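Long-range contact in DNA double-strand break repair nuclease NurA (Sulfolobus solfataricus, PDB 2YGK), which is a manganese-dependent nuclease that processes DNA ends in double-strand break repair, probably together with the helicase HerA: residues P100-A114 with E171-L185. Numbering follows the deposited sequence. Where two conformers were deposited one is given.
Sequences PGNDAQERISLLMEA and ERKMRDLLMLLNQFL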
loop_
_atom_site.group_PDB
_atom_site.type_symbol
_atom_site.label_atom_id
_atom_site.label_comp_id
_atom_site.label_asym_id
_atom_site.label_seq_id
_atom_site.Cartn_x
_atom_site.Cartn_y
_atom_site.Cartn_z
ATOM N N PRO A 100 1.914 12.403 11.778
ATOM C CA PRO A 100 2.627 11.843 10.637
ATOM C C PRO A 100 3.581 10.727 11.023
ATOM O O PRO A 100 4.250 10.828 12.038
ATOM C CB PRO A 100 3.404 13.042 10.102
ATOM C CG PRO A 100 2.594 14.196 10.465
ATOM C CD PRO A 100 1.979 13.873 11.773
ATOM N N GLY A 101 3.654 9.691 10.197
ATOM C CA GLY A 101 4.402 8.493 10.534
ATOM C C GLY A 101 4.409 7.389 9.479
ATOM O O GLY A 101 3.507 7.274 8.624
ATOM N N ASN A 102 5.436 6.549 9.586
ATOM C CA ASN A 102 5.727 5.481 8.630
ATOM C C ASN A 102 4.796 4.278 8.784
ATOM O O ASN A 102 4.635 3.489 7.839
ATOM C CB ASN A 102 7.193 5.045 8.811
ATOM C CG ASN A 102 7.720 4.215 7.657
ATOM O OD1 ASN A 102 6.956 3.672 6.854
ATOM N ND2 ASN A 102 9.048 4.106 7.574
ATOM N N ASP A 103 4.188 4.122 9.962
ATOM C CA ASP A 103 3.290 2.986 10.210
ATOM C C ASP A 103 1.826 3.413 10.393
ATOM O O ASP A 103 0.996 2.629 10.822
ATOM C CB ASP A 103 3.805 2.179 11.403
ATOM C CG ASP A 103 5.262 1.787 11.243
ATOM O OD1 ASP A 103 5.604 1.215 10.181
ATOM O OD2 ASP A 103 6.070 2.059 12.167
ATOM N N ALA A 104 1.514 4.643 10.003
ATOM C CA ALA A 104 0.169 5.202 10.119
ATOM C C ALA A 104 -0.909 4.377 9.399
ATOM O O ALA A 104 -1.980 4.116 9.963
ATOM C CB ALA A 104 0.161 6.629 9.611
ATOM N N GLN A 105 -0.637 3.950 8.170
ATOM C CA GLN A 105 -1.592 3.066 7.480
ATOM C C GLN A 105 -1.781 1.729 8.201
ATOM O O GLN A 105 -2.853 1.151 8.177
ATOM C CB GLN A 105 -1.178 2.814 6.020
ATOM C CG GLN A 105 -1.162 4.091 5.158
ATOM C CD GLN A 105 -2.539 4.676 4.957
ATOM O OE1 GLN A 105 -3.539 3.954 4.903
ATOM N NE2 GLN A 105 -2.600 5.976 4.840
ATOM N N GLU A 106 -0.729 1.241 8.834
ATOM C CA GLU A 106 -0.794 -0.030 9.513
ATOM C C GLU A 106 -1.554 0.131 10.853
ATOM O O GLU A 106 -2.447 -0.678 11.186
ATOM C CB GLU A 106 0.620 -0.582 9.713
ATOM C CG GLU A 106 0.624 -2.097 9.753
ATOM C CD GLU A 106 1.814 -2.697 10.467
ATOM O OE1 GLU A 106 2.901 -2.071 10.466
ATOM O OE2 GLU A 106 1.634 -3.819 11.018
ATOM N N ARG A 107 -1.250 1.200 11.595
ATOM C CA ARG A 107 -2.008 1.456 12.802
ATOM C C ARG A 107 -3.490 1.590 12.484
ATOM O O ARG A 107 -4.321 1.126 13.257
ATOM C CB ARG A 107 -1.532 2.705 13.555
ATOM C CG ARG A 107 -0.043 2.748 13.768
ATOM C CD ARG A 107 0.392 3.618 14.917
ATOM N NE ARG A 107 0.120 5.038 14.731
ATOM C CZ ARG A 107 0.773 5.822 13.896
ATOM N NH1 ARG A 107 1.743 5.322 13.126
ATOM N NH2 ARG A 107 0.431 7.100 13.819
ATOM N N ILE A 108 -3.831 2.253 11.378
ATOM C CA ILE A 108 -5.228 2.464 11.071
ATOM C C ILE A 108 -5.870 1.092 10.895
ATOM O O ILE A 108 -6.944 0.830 11.444
ATOM C CB ILE A 108 -5.465 3.279 9.803
ATOM C CG1 ILE A 108 -5.103 4.751 10.025
ATOM C CG2 ILE A 108 -6.927 3.198 9.377
ATOM C CD1 ILE A 108 -4.776 5.498 8.723
ATOM N N SER A 109 -5.215 0.221 10.139
ATOM C CA SER A 109 -5.810 -1.068 9.862
ATOM C C SER A 109 -5.890 -1.936 11.112
ATOM O O SER A 109 -6.852 -2.653 11.283
ATOM C CB SER A 109 -5.110 -1.786 8.704
ATOM O OG SER A 109 -3.717 -1.734 8.834
ATOM N N LEU A 110 -4.880 -1.869 11.977
ATOM C CA LEU A 110 -4.883 -2.648 13.207
ATOM C C LEU A 110 -5.984 -2.139 14.125
ATOM O O LEU A 110 -6.606 -2.907 14.852
ATOM C CB LEU A 110 -3.533 -2.556 13.924
ATOM C CG LEU A 110 -2.441 -3.370 13.234
ATOM C CD1 LEU A 110 -1.039 -2.989 13.709
ATOM C CD2 LEU A 110 -2.660 -4.834 13.416
ATOM N N LEU A 111 -6.202 -0.834 14.117
ATOM C CA LEU A 111 -7.305 -0.251 14.852
ATOM C C LEU A 111 -8.641 -0.782 14.320
ATOM O O LEU A 111 -9.526 -1.158 15.101
ATOM C CB LEU A 111 -7.219 1.244 14.760
ATOM C CG LEU A 111 -8.284 2.111 15.410
ATOM C CD1 LEU A 111 -8.713 1.610 16.785
ATOM C CD2 LEU A 111 -7.718 3.540 15.472
HETATM N N MSE A 112 -8.763 -0.887 13.001
HETATM C CA MSE A 112 -9.955 -1.459 12.394
HETATM C C MSE A 112 -10.123 -2.915 12.852
HETATM O O MSE A 112 -11.196 -3.295 13.287
HETATM C CB MSE A 112 -9.885 -1.336 10.875
HETATM C CG MSE A 112 -11.077 -1.940 10.113
HETATM SE SE MSE A 112 -10.614 -2.262 8.210
HETATM C CE MSE A 112 -9.052 -3.398 8.599
ATOM N N GLU A 113 -9.058 -3.709 12.788
ATOM C CA GLU A 113 -9.113 -5.096 13.206
ATOM C C GLU A 113 -9.574 -5.220 14.683
ATOM O O GLU A 113 -10.453 -6.006 15.010
ATOM C CB GLU A 113 -7.766 -5.781 12.890
ATOM C CG GLU A 113 -7.718 -6.402 11.380
ATOM C CD GLU A 113 -6.474 -5.991 10.486
ATOM O OE1 GLU A 113 -5.441 -5.520 11.039
ATOM O OE2 GLU A 113 -6.540 -6.165 9.224
ATOM N N ALA A 114 -9.044 -4.369 15.551
ATOM C CA ALA A 114 -9.517 -4.257 16.920
ATOM C C ALA A 114 -11.043 -4.165 17.051
ATOM O O ALA A 114 -11.622 -4.851 17.893
ATOM C CB ALA A 114 -8.871 -3.077 17.581
ATOM N N GLU A 171 5.364 6.070 18.223
ATOM C CA GLU A 171 4.730 5.415 17.077
ATOM C C GLU A 171 4.940 3.900 17.051
ATOM O O GLU A 171 3.986 3.144 16.815
ATOM C CB GLU A 171 5.250 5.992 15.752
ATOM C CG GLU A 171 5.160 7.502 15.640
ATOM C CD GLU A 171 4.768 7.950 14.248
ATOM O OE1 GLU A 171 5.337 7.407 13.268
ATOM O OE2 GLU A 171 3.885 8.836 14.145
ATOM N N ARG A 172 6.186 3.459 17.244
ATOM C CA ARG A 172 6.508 2.027 17.162
ATOM C C ARG A 172 5.742 1.279 18.243
ATOM O O ARG A 172 5.206 0.192 18.002
ATOM C CB ARG A 172 8.012 1.765 17.311
ATOM C CG ARG A 172 8.805 1.838 16.007
ATOM C CD ARG A 172 10.243 1.329 16.189
ATOM N NE ARG A 172 10.869 1.824 17.422
ATOM C CZ ARG A 172 11.223 3.085 17.649
ATOM N NH1 ARG A 172 11.028 4.027 16.733
ATOM N NH2 ARG A 172 11.770 3.411 18.807
ATOM N N LYS A 173 5.699 1.893 19.428
ATOM C CA LYS A 173 4.930 1.369 20.541
ATOM C C LYS A 173 3.435 1.315 20.264
ATOM O O LYS A 173 2.791 0.390 20.721
ATOM C CB LYS A 173 5.201 2.161 21.823
ATOM C CG LYS A 173 6.494 1.748 22.508
ATOM C CD LYS A 173 6.692 2.469 23.830
ATOM C CE LYS A 173 7.992 2.036 24.460
ATOM N NZ LYS A 173 8.221 2.681 25.774
HETATM N N MSE A 174 2.871 2.282 19.540
HETATM C CA MSE A 174 1.438 2.211 19.228
HETATM C C MSE A 174 1.103 1.025 18.266
HETATM O O MSE A 174 0.235 0.193 18.553
HETATM C CB MSE A 174 0.863 3.519 18.683
HETATM C CG MSE A 174 -0.654 3.372 18.502
HETATM SE SE MSE A 174 -1.631 4.809 17.724
HETATM C CE MSE A 174 -3.436 4.348 18.093
ATOM N N ARG A 175 1.798 0.959 17.136
ATOM C CA ARG A 175 1.634 -0.162 16.246
ATOM C C ARG A 175 1.760 -1.446 17.052
ATOM O O ARG A 175 0.924 -2.323 16.923
ATOM C CB ARG A 175 2.648 -0.143 15.111
ATOM C CG ARG A 175 2.811 -1.500 14.393
ATOM C CD ARG A 175 4.034 -1.520 13.497
ATOM N NE ARG A 175 5.209 -1.042 14.234
ATOM C CZ ARG A 175 6.310 -1.745 14.477
ATOM N NH1 ARG A 175 6.456 -2.982 14.007
ATOM N NH2 ARG A 175 7.292 -1.188 15.183
ATOM N N ASP A 176 2.792 -1.541 17.884
ATOM C CA ASP A 176 3.081 -2.777 18.616
ATOM C C ASP A 176 2.046 -3.076 19.702
ATOM O O ASP A 176 1.629 -4.224 19.851
ATOM C CB ASP A 176 4.508 -2.775 19.184
ATOM C CG ASP A 176 5.556 -3.137 18.134
ATOM O OD1 ASP A 176 5.205 -3.263 16.935
ATOM O OD2 ASP A 176 6.730 -3.324 18.506
ATOM N N LEU A 177 1.608 -2.057 20.432
ATOM C CA LEU A 177 0.487 -2.240 21.347
ATOM C C LEU A 177 -0.778 -2.701 20.650
ATOM O O LEU A 177 -1.496 -3.529 21.181
ATOM C CB LEU A 177 0.165 -0.965 22.101
ATOM C CG LEU A 177 0.941 -0.710 23.370
ATOM C CD1 LEU A 177 0.334 0.543 24.033
ATOM C CD2 LEU A 177 0.943 -1.918 24.324
ATOM N N LEU A 178 -1.075 -2.149 19.478
ATOM C CA LEU A 178 -2.274 -2.567 18.733
ATOM C C LEU A 178 -2.168 -4.015 18.260
ATOM O O LEU A 178 -3.133 -4.737 18.299
ATOM C CB LEU A 178 -2.566 -1.627 17.570
ATOM C CG LEU A 178 -3.204 -0.289 17.964
ATOM C CD1 LEU A 178 -3.062 0.815 16.875
ATOM C CD2 LEU A 178 -4.646 -0.502 18.331
HETATM N N MSE A 179 -0.982 -4.428 17.831
HETATM C CA MSE A 179 -0.750 -5.811 17.452
HETATM C C MSE A 179 -1.064 -6.737 18.622
HETATM O O MSE A 179 -1.803 -7.714 18.470
HETATM C CB MSE A 179 0.697 -6.001 17.008
HETATM C CG MSE A 179 0.979 -5.404 15.655
HETATM SE SE MSE A 179 2.815 -5.621 15.113
HETATM C CE MSE A 179 2.799 -7.561 14.838
ATOM N N LEU A 180 -0.510 -6.420 19.789
ATOM C CA LEU A 180 -0.786 -7.191 21.003
ATOM C C LEU A 180 -2.284 -7.283 21.296
ATOM O O LEU A 180 -2.816 -8.375 21.499
ATOM C CB LEU A 180 -0.071 -6.593 22.217
ATOM C CG LEU A 180 1.180 -7.316 22.723
ATOM C CD1 LEU A 180 1.641 -6.684 24.029
ATOM C CD2 LEU A 180 0.942 -8.813 22.938
ATOM N N LEU A 181 -2.958 -6.135 21.284
ATOM C CA LEU A 181 -4.408 -6.094 21.508
ATOM C C LEU A 181 -5.162 -7.093 20.623
ATOM O O LEU A 181 -6.008 -7.861 21.095
ATOM C CB LEU A 181 -4.958 -4.682 21.264
ATOM C CG LEU A 181 -6.436 -4.517 21.631
ATOM C CD1 LEU A 181 -6.694 -5.012 23.057
ATOM C CD2 LEU A 181 -6.911 -3.089 21.450
ATOM N N ASN A 182 -4.858 -7.086 19.337
ATOM C CA ASN A 182 -5.477 -8.059 18.451
ATOM C C ASN A 182 -5.203 -9.518 18.870
ATOM O O ASN A 182 -6.119 -10.338 18.891
ATOM C CB ASN A 182 -5.025 -7.823 17.034
ATOM C CG ASN A 182 -5.434 -6.478 16.527
ATOM O OD1 ASN A 182 -6.311 -5.843 17.086
ATOM N ND2 ASN A 182 -4.812 -6.041 15.450
ATOM N N GLN A 183 -3.965 -9.833 19.233
ATOM C CA GLN A 183 -3.618 -11.201 19.653
ATOM C C GLN A 183 -4.406 -11.616 20.896
ATOM O O GLN A 183 -4.889 -12.743 20.987
ATOM C CB GLN A 183 -2.106 -11.354 19.889
ATOM C CG GLN A 183 -1.277 -11.355 18.599
ATOM C CD GLN A 183 0.234 -11.536 18.799
ATOM O OE1 GLN A 183 0.768 -11.441 19.911
ATOM N NE2 GLN A 183 0.928 -11.795 17.698
ATOM N N PHE A 184 -4.565 -10.688 21.824
ATOM C CA PHE A 184 -5.311 -10.911 23.046
ATOM C C PHE A 184 -6.789 -11.044 22.743
ATOM O O PHE A 184 -7.462 -11.919 23.295
ATOM C CB PHE A 184 -5.050 -9.768 24.020
ATOM C CG PHE A 184 -5.912 -9.791 25.257
ATOM C CD1 PHE A 184 -5.654 -10.684 26.296
ATOM C CD2 PHE A 184 -6.962 -8.890 25.400
ATOM C CE1 PHE A 184 -6.442 -10.684 27.443
ATOM C CE2 PHE A 184 -7.750 -8.880 26.558
ATOM C CZ PHE A 184 -7.488 -9.778 27.577
ATOM N N LEU A 185 -7.293 -10.217 21.832
ATOM C CA LEU A 185 -8.680 -10.326 21.371
ATOM C C LEU A 185 -9.022 -11.621 20.617
ATOM O O LEU A 185 -10.090 -12.209 20.827
ATOM C CB LEU A 185 -9.018 -9.112 20.516
ATOM C CG LEU A 185 -9.143 -7.857 21.355
ATOM C CD1 LEU A 185 -9.271 -6.652 20.449
ATOM C CD2 LEU A 185 -10.330 -7.945 22.331
#
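R107 lays its chain across M174 and R175 at about a right angle. R107 CB lies 4.1 Å from L178 CD1. CG passes over the CB of R175; R107 CD rests 3.7 Å from M174 SE and also lies against R175 N. R107 NE is closer still, 3.5 Å from M174 SE, the selenium beside the guanidinium and roughly level with it. The bend at chi3 (-66°) swings the tip toward the E171 carboxylate, bringing NH1 near OE1 and leaving R107 NH2 3.9 Å from E171 OE2. This long salt bridge is tentative, E171 being poorly ordered, and no N-H of R107 is aimed at the oxygen; F98 adds a cation-pi contact. R175 pairs as loosely with D103, carboxylate and guanidinium planes 41° apart, while D176 OD1 sits over one guanidinium face.

Further along, L110 CB meets L178 CB at 3.9 Å, and the methyls of L110 diverge, L110 CD1 to M179 CG (3.7 Å) and CD2 to N182 ND2. A114 CB faces L181 CD2; N182 OD1 nears A114 N at too poor an angle for a hydrogen bond.

The segment axes approach to 9.3 Å at 23°, a near-parallel pair within the NurA domain (RNase H clan); I108 joins helix 104-123 to the main sheet, and E113's side chain is about 7 Å from the bound manganese ion. Cohesion probably comes chiefly from apolar and aliphatic packing, with diffuse charge attraction at both helices' N-terminal ends.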